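PDB 2VM9: discoidin-2 from Dictyostelium discoideum, which is a calcium-containing homotrimeric lectin that binds galactose and N-acetylgalactosamine and may take part in spore formation and in building the spore coat. Local coordinates for the interface of chains A and B. Residues are numbered along the deposited sequence; one frame, centred on the assembly and turned at random. Chains: chain A/B, Discoidin-2.

The interface of chains A and B. Residues chain A 17, 68; chain B 15, 67, 69.
A:Asp68 reaches across to two serines of chain B, B:Ser67 and B:Ser69, and its carboxylate is the polar hub of this patch. At the root of the side chain, A:Asp68 CB lies 4.2 Å from B:Ser69 OG. The side chain leaves with CG beside the backbone N and anti to the carbonyl carbon (chi1 -62°), which points the carboxylate at chain B. A:Asp68 CG packs against the methylene CB of B:Ser69 at 3.6 Å. From there the two oxygens part company. OD1 of A:Asp68 has looser neighbours here, the hydroxyl of B:Ser69 and, at 4.1 Å, methyl CD2 of B:Leu15. OD2 is gripped twice. The hydroxyl OG of B:Ser69 donates to A:Asp68 OD2 at 2.6 Å, coming from above the carboxylate, 62° out of its plane. OG of B:Ser67 donates to A:Asp68 OD2 at 3.0 Å, using the syn lone pair, on the side of the other oxygen. The two hydroxyls thus approach from different directions, which should limit how the carboxylate can turn.

Beside the carboxylate, water 1 links the two main chains: the backbone N of A:Asp68 lies 2.9 Å from it, and B:Leu15 O, a longer partner, completes the bridge. A:Asn17 touches the same backbone carbonyl more lightly, its amide OD1 3.5 Å from B:Leu15 C.

All of this belongs to the N-terminal beta-sandwich, the discoidin (F5/8 type C) domain: A:Asp68 and B:Ser69 sit in the turn between strands 63-67 and 70-79, B:Ser67 ends strand 63-67, A:Asn17 opens strand 17-20, and B:Leu15 lies in the loop ahead of that strand. Like turns of two trimer subunits meet each other and this neighbouring segment, without exact two-fold symmetry.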
# COMPACT_ATOMS: atom_id res chain seq x y z
N ASN A 17 3.26 -4.19 -12.70
CA ASN A 17 4.50 -4.17 -13.46
C ASN A 17 4.56 -5.52 -14.20
O ASN A 17 4.18 -6.55 -13.62
CB ASN A 17 5.71 -4.12 -12.52
CG ASN A 17 5.72 -2.89 -11.58
OD1 ASN A 17 5.69 -3.02 -10.32
ND2 ASN A 17 5.82 -1.71 -12.18
N ASP A 68 3.18 -4.52 -5.02
CA ASP A 68 3.20 -4.73 -3.55
C ASP A 68 1.89 -5.15 -2.90
O ASP A 68 1.90 -5.69 -1.79
CB ASP A 68 3.57 -3.42 -2.85
CG ASP A 68 4.92 -2.95 -3.22
OD1 ASP A 68 5.81 -3.82 -3.33
OD2 ASP A 68 5.10 -1.72 -3.39
N LEU B 15 8.23 -6.03 -8.78
CA LEU B 15 7.71 -5.18 -7.70
C LEU B 15 8.04 -3.69 -7.87
O LEU B 15 7.48 -2.85 -7.15
CB LEU B 15 8.21 -5.67 -6.34
CG LEU B 15 7.70 -7.06 -5.92
CD1 LEU B 15 8.32 -7.50 -4.61
CD2 LEU B 15 6.15 -7.09 -5.84
N SER B 67 8.52 2.38 -6.11
CA SER B 67 7.12 2.05 -5.90
C SER B 67 6.66 2.78 -4.64
O SER B 67 7.49 3.34 -3.91
CB SER B 67 6.93 0.53 -5.79
OG SER B 67 7.28 0.07 -4.49
N SER B 69 5.52 1.66 -1.80
CA SER B 69 5.74 1.01 -0.50
C SER B 69 7.08 1.41 0.07
O SER B 69 8.04 1.68 -0.67
CB SER B 69 5.65 -0.50 -0.63
OG SER B 69 6.66 -0.97 -1.50
O HOH W 1 4.41 -2.27 -6.34